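Local coordinates for protein methylmalonyl-CoA carboxyltransferase 5S subunit (Propionibacterium freudenreichii subsp. shermanii, PDB 1RQB) that transfers a carboxyl group from the biotin of the 1.3S subunit to pyruvate, forming oxaloacetate, in a cobalt-dependent step of the transcarboxylase complex, at residues Val118-Val123 with Val153-Lys158; Gly232-Ser237 with Gly261-Glu266. All blocks are in the same frame, centred on the assembly; numbering follows the deposited sequence.

How the contacts relate
Both contacts join consecutive beta-alpha units of the TIM barrel, but they use different elements and do not touch, with centres 32 Å apart on opposite sides of the chain's centre. Contact 1 is partly buried and lies in the outer ring, where helices 116-128 and 144-155 meet through a small valine patch and a long ion pair at its more open edge, away from the annotated sites. Contact 2 is fully buried close to the cobalt ligands and beside the second subunit. There the start of helix 234-243 meets the loop leading into helix 265-271, and a nearly straight amide-to-hydroxyl hydrogen bond and a more weakly held bridging water take the lead over apolar packing.

Contact 1: Val118-Val123 with Val153-Lys158; sequences VVDRFV and VKKAGK
Val-123 lays its CG1 methyl against the helix turn at Val-153, where it overlaps backbone and side chain together. The methyl is 3.7 Å from Val-153 N and 3.8 Å from Val-153 CG2. It can meet both because CG2 is the branch of Val-153 that lies beside its own backbone N. In Val-123, CG1 stands anti to the backbone N (chi1 171°), the rotation that carries it onto Val-153. The two side chains cross at about a right angle, and their CA atoms, 6.3 Å apart, mark the closest backbone approach of the two segments.

Further out the contact turns polar and slacker. Lys-155 runs straight from its backbone, then bends at chi3 (-59°) and brings its ammonium group over the face of the Asp-120 carboxylate, nearest OD1. With Lys-155 NZ 4.0 Å from Asp-120 OD1, this is a long salt bridge, and no hydrogen bond links the two segments. The other carboxylate oxygen, OD2, is hydrogen-bonded to His-148, one helical turn or so before Val-153, so the aspartate is tied more firmly to helix 144-155 through the histidine than through the lysine.

Just past Lys-155 that helix ends in a Schellman motif. Lys-158 N bonds back to Val-153 O at 3.1 Å, Gly-157 N bonds to Lys-154 O at 2.9 Å, and Gly-157 takes the positive phi that turns the chain toward strand 159-163.

The valine patch continues inward: Val-123 also packs on Ala-152 and on Leu-103 of strand 99-103, while Val-153 rests on Phe-134 of strand 133-136. Helices 116-128 and 144-155 therefore sit side by side in the outer layer of the TIM barrel, each packed onto the parallel strands beneath.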
loop_
_atom_site.group_PDB
_atom_site.type_symbol
_atom_site.label_atom_id
_atom_site.label_comp_id
_atom_site.label_asym_id
_atom_site.label_seq_id
_atom_site.Cartn_x
_atom_site.Cartn_y
_atom_site.Cartn_z
ATOM N N VAL A 118 16.178 12.790 -36.418
ATOM C CA VAL A 118 15.886 11.457 -35.868
ATOM C C VAL A 118 14.650 11.548 -34.968
ATOM O O VAL A 118 13.792 10.667 -34.973
ATOM C CB VAL A 118 17.064 10.912 -35.043
ATOM C CG1 VAL A 118 16.740 9.490 -34.537
ATOM C CG2 VAL A 118 18.324 10.890 -35.895
ATOM N N VAL A 119 14.563 12.625 -34.194
ATOM C CA VAL A 119 13.407 12.833 -33.311
ATOM C C VAL A 119 12.146 12.949 -34.170
ATOM O O VAL A 119 11.111 12.360 -33.864
ATOM C CB VAL A 119 13.592 14.117 -32.460
ATOM C CG1 VAL A 119 12.341 14.405 -31.645
ATOM C CG2 VAL A 119 14.801 13.964 -31.539
ATOM N N ASP A 120 12.240 13.695 -35.272
ATOM C CA ASP A 120 11.082 13.877 -36.160
ATOM C C ASP A 120 10.598 12.526 -36.690
ATOM O O ASP A 120 9.403 12.233 -36.668
ATOM C CB ASP A 120 11.424 14.776 -37.357
ATOM C CG ASP A 120 11.273 16.254 -37.047
ATOM O OD1 ASP A 120 10.211 16.635 -36.495
ATOM O OD2 ASP A 120 12.204 17.039 -37.363
ATOM N N ARG A 121 11.529 11.712 -37.174
ATOM C CA ARG A 121 11.168 10.407 -37.747
ATOM C C ARG A 121 10.601 9.451 -36.697
ATOM O O ARG A 121 9.677 8.695 -36.994
ATOM C CB ARG A 121 12.368 9.768 -38.429
ATOM C CG ARG A 121 12.769 10.505 -39.709
ATOM C CD ARG A 121 13.950 9.838 -40.358
ATOM N NE ARG A 121 14.300 10.432 -41.647
ATOM C CZ ARG A 121 13.735 10.094 -42.806
ATOM N NH1 ARG A 121 12.786 9.165 -42.847
ATOM N NH2 ARG A 121 14.136 10.671 -43.932
ATOM N N PHE A 122 11.146 9.465 -35.484
ATOM C CA PHE A 122 10.651 8.551 -34.444
ATOM C C PHE A 122 9.204 8.900 -34.089
ATOM O O PHE A 122 8.335 8.033 -34.022
ATOM C CB PHE A 122 11.499 8.644 -33.176
ATOM C CG PHE A 122 11.066 7.677 -32.092
ATOM C CD1 PHE A 122 11.640 6.416 -31.997
ATOM C CD2 PHE A 122 10.037 8.014 -31.208
ATOM C CE1 PHE A 122 11.196 5.481 -31.037
ATOM C CE2 PHE A 122 9.577 7.085 -30.237
ATOM C CZ PHE A 122 10.162 5.819 -30.157
ATOM N N VAL A 123 8.954 10.177 -33.844
ATOM C CA VAL A 123 7.601 10.613 -33.474
ATOM C C VAL A 123 6.628 10.320 -34.617
ATOM O O VAL A 123 5.523 9.828 -34.392
ATOM C CB VAL A 123 7.601 12.107 -33.112
ATOM C CG1 VAL A 123 6.186 12.610 -32.945
ATOM C CG2 VAL A 123 8.399 12.311 -31.841
ATOM N N VAL A 153 5.188 16.107 -32.262
ATOM C CA VAL A 153 3.921 15.474 -31.870
ATOM C C VAL A 153 2.748 16.300 -32.403
ATOM O O VAL A 153 1.763 15.751 -32.895
ATOM C CB VAL A 153 3.833 15.323 -30.329
ATOM C CG1 VAL A 153 2.435 14.885 -29.916
ATOM C CG2 VAL A 153 4.858 14.295 -29.867
ATOM N N LYS A 154 2.857 17.625 -32.315
ATOM C CA LYS A 154 1.789 18.507 -32.807
ATOM C C LYS A 154 1.679 18.376 -34.329
ATOM O O LYS A 154 0.584 18.401 -34.888
ATOM C CB LYS A 154 2.071 19.971 -32.429
ATOM C CG LYS A 154 2.159 20.218 -30.929
ATOM C CD LYS A 154 0.884 19.760 -30.216
ATOM C CE LYS A 154 -0.347 20.494 -30.742
ATOM N NZ LYS A 154 -1.626 19.977 -30.168
ATOM N N LYS A 155 2.819 18.243 -34.995
ATOM C CA LYS A 155 2.840 18.089 -36.457
ATOM C C LYS A 155 2.048 16.838 -36.842
ATOM O O LYS A 155 1.305 16.836 -37.821
ATOM C CB LYS A 155 4.278 17.936 -36.962
ATOM C CG LYS A 155 4.368 17.713 -38.480
ATOM C CD LYS A 155 5.795 17.463 -38.956
ATOM C CE LYS A 155 6.722 18.629 -38.620
ATOM N NZ LYS A 155 8.059 18.487 -39.267
ATOM N N ALA A 156 2.202 15.778 -36.054
ATOM C CA ALA A 156 1.515 14.507 -36.328
ATOM C C ALA A 156 0.043 14.590 -35.922
ATOM O O ALA A 156 -0.718 13.646 -36.131
ATOM C CB ALA A 156 2.205 13.371 -35.585
ATOM N N GLY A 157 -0.356 15.713 -35.338
ATOM C CA GLY A 157 -1.734 15.886 -34.916
ATOM C C GLY A 157 -2.106 15.100 -33.661
ATOM O O GLY A 157 -3.281 14.852 -33.400
ATOM N N LYS A 158 -1.109 14.723 -32.871
ATOM C CA LYS A 158 -1.369 13.939 -31.656
ATOM C C LYS A 158 -1.345 14.840 -30.419
ATOM O O LYS A 158 -1.122 16.046 -30.515
ATOM C CB LYS A 158 -0.349 12.802 -31.543
ATOM C CG LYS A 158 -0.379 11.881 -32.766
ATOM C CD LYS A 158 -1.782 11.332 -33.022
ATOM C CE LYS A 158 -1.805 10.434 -34.262
ATOM N NZ LYS A 158 -3.183 9.936 -34.588
#

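Contact 2: Gly232-Ser237 with Gly261-Glu266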
loop_
_atom_site.group_PDB
_atom_site.type_symbol
_atom_site.label_atom_id
_atom_site.label_comp_id
_atom_site.label_asym_id
_atom_site.label_seq_id
_atom_site.Cartn_x
_atom_site.Cartn_y
_atom_site.Cartn_z
ATOM N N GLY A 232 4.679 5.313 0.208
ATOM C CA GLY A 232 3.399 5.084 0.862
ATOM C C GLY A 232 2.538 6.299 1.183
ATOM O O GLY A 232 1.518 6.137 1.850
ATOM N N VAL A 233 2.887 7.496 0.704
ATOM C CA VAL A 233 2.096 8.685 1.057
ATOM C C VAL A 233 1.295 9.230 -0.130
ATOM O O VAL A 233 0.419 10.072 0.055
ATOM C CB VAL A 233 3.008 9.886 1.526
ATOM C CG1 VAL A 233 4.084 9.410 2.519
ATOM C CG2 VAL A 233 3.699 10.543 0.317
ATOM N N THR A 234 1.548 8.737 -1.336
ATOM C CA THR A 234 0.961 9.381 -2.522
ATOM C C THR A 234 -0.515 9.086 -2.791
ATOM O O THR A 234 -1.125 9.799 -3.588
ATOM C CB THR A 234 1.797 9.095 -3.781
ATOM O OG1 THR A 234 1.803 7.689 -4.037
ATOM C CG2 THR A 234 3.234 9.603 -3.588
ATOM N N GLU A 235 -1.137 8.073 -2.197
ATOM C CA GLU A 235 -2.567 7.953 -2.520
ATOM C C GLU A 235 -3.298 9.121 -1.855
ATOM O O GLU A 235 -4.300 9.630 -2.355
ATOM C CB GLU A 235 -3.158 6.619 -2.066
ATOM C CG GLU A 235 -4.598 6.455 -2.553
ATOM C CD GLU A 235 -5.110 5.039 -2.405
ATOM O OE1 GLU A 235 -4.569 4.136 -3.071
ATOM O OE2 GLU A 235 -6.053 4.824 -1.623
ATOM N N VAL A 236 -2.781 9.570 -0.720
ATOM C CA VAL A 236 -3.403 10.729 -0.065
ATOM C C VAL A 236 -3.108 11.966 -0.918
ATOM O O VAL A 236 -3.929 12.876 -1.012
ATOM C CB VAL A 236 -2.854 10.922 1.345
ATOM C CG1 VAL A 236 -3.552 12.115 2.015
ATOM C CG2 VAL A 236 -3.102 9.648 2.158
ATOM N N SER A 237 -1.938 11.985 -1.559
ATOM C CA SER A 237 -1.567 13.098 -2.445
ATOM C C SER A 237 -2.529 13.134 -3.635
ATOM O O SER A 237 -2.925 14.209 -4.083
ATOM C CB SER A 237 -0.117 12.949 -2.930
ATOM O OG SER A 237 0.774 12.969 -1.816
ATOM N N GLY A 261 5.891 0.450 -7.400
ATOM C CA GLY A 261 4.900 0.632 -8.434
ATOM C C GLY A 261 3.997 1.824 -8.156
ATOM O O GLY A 261 4.478 2.878 -7.742
ATOM N N HIS A 262 2.688 1.632 -8.305
ATOM C CA HIS A 262 1.736 2.746 -8.188
ATOM C C HIS A 262 0.540 2.396 -7.302
ATOM O O HIS A 262 0.366 1.255 -6.875
ATOM C CB HIS A 262 1.243 3.093 -9.598
ATOM C CG HIS A 262 2.347 3.137 -10.611
ATOM N ND1 HIS A 262 2.845 2.002 -11.218
ATOM C CD2 HIS A 262 3.091 4.170 -11.078
ATOM C CE1 HIS A 262 3.847 2.334 -12.017
ATOM N NE2 HIS A 262 4.016 3.643 -11.950
ATOM N N ASN A 263 -0.266 3.421 -7.023
ATOM C CA ASN A 263 -1.489 3.253 -6.227
ATOM C C ASN A 263 -2.478 2.468 -7.092
ATOM O O ASN A 263 -2.485 2.613 -8.315
ATOM C CB ASN A 263 -2.012 4.629 -5.804
ATOM C CG ASN A 263 -0.999 5.375 -4.946
ATOM O OD1 ASN A 263 -0.658 4.936 -3.848
ATOM N ND2 ASN A 263 -0.478 6.485 -5.468
ATOM N N PRO A 264 -3.295 1.599 -6.465
ATOM C CA PRO A 264 -4.283 0.741 -7.131
ATOM C C PRO A 264 -5.470 1.448 -7.789
ATOM O O PRO A 264 -6.150 2.265 -7.170
ATOM C CB PRO A 264 -4.727 -0.229 -6.019
ATOM C CG PRO A 264 -3.792 0.054 -4.850
ATOM C CD PRO A 264 -3.448 1.495 -5.004
ATOM N N THR A 265 -5.713 1.092 -9.045
ATOM C CA THR A 265 -6.803 1.684 -9.835
ATOM C C THR A 265 -8.139 1.556 -9.098
ATOM O O THR A 265 -8.856 2.538 -8.910
ATOM C CB THR A 265 -6.912 0.970 -11.205
ATOM O OG1 THR A 265 -5.700 1.183 -11.941
ATOM C CG2 THR A 265 -8.121 1.492 -12.003
ATOM N N GLU A 266 -8.475 0.342 -8.678
ATOM C CA GLU A 266 -9.774 0.129 -8.022
ATOM C C GLU A 266 -9.854 0.883 -6.692
ATOM O O GLU A 266 -10.915 1.391 -6.333
ATOM C CB GLU A 266 -10.018 -1.355 -7.795
ATOM C CG GLU A 266 -9.951 -2.179 -9.074
ATOM C CD GLU A 266 -8.638 -2.938 -9.185
ATOM O OE1 GLU A 266 -7.565 -2.297 -9.280
ATOM O OE2 GLU A 266 -8.682 -4.181 -9.157
HETATM O O HOH W 1 1.412 5.447 -1.804
#
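Asn-263 reaches into the first turn of helix 234-243 and gives its amide N-H to the hydroxyl of Thr-234. The bond from Asn-263 ND2 to Thr-234 OG1 is 2.9 Å long and nearly straight (169°), with the oxygen close to the amide plane. With chi1 at 62°, OG1 is tucked between its backbone N and carbonyl carbon, which faces it to the loop. The same hydroxyl is also hydrogen-bonded to His-228 O, so it links the asparagine to the backbone of a cobalt ligand.

This is the tight side, and Glu-235 adds to it. Its CB lies 3.5 Å from Asn-263 OD1, and the extended chain then carries OE1 to within 3.5 Å of Pro-264 CD. The carboxylate is turned 76° from the amide plane.

The looser side is filled by water. One molecule donates to Asn-263 OD1 at 3.0 Å and accepts a weak bond from Thr-234 N, bridging helix start and loop. With an alanine here instead of Asn-263, the Thr-234 hydroxyl would probably lose its amide donor and the water this acceptor, opening a gap against Glu-235.

Next along the loop, His-262 meets the rings of His-226 and His-228 and hydrogen-bonds Asp-34, all three of them cobalt ligands. Helix 234-243 follows strand 223-225, and the loop comes off strand 248-251, so the contact joins neighbouring units at the metal-binding end of the barrel, with Glu-235 packed on Ser-267 and Met-271 of helix 265-271 and on Gly-232 of the second subunit.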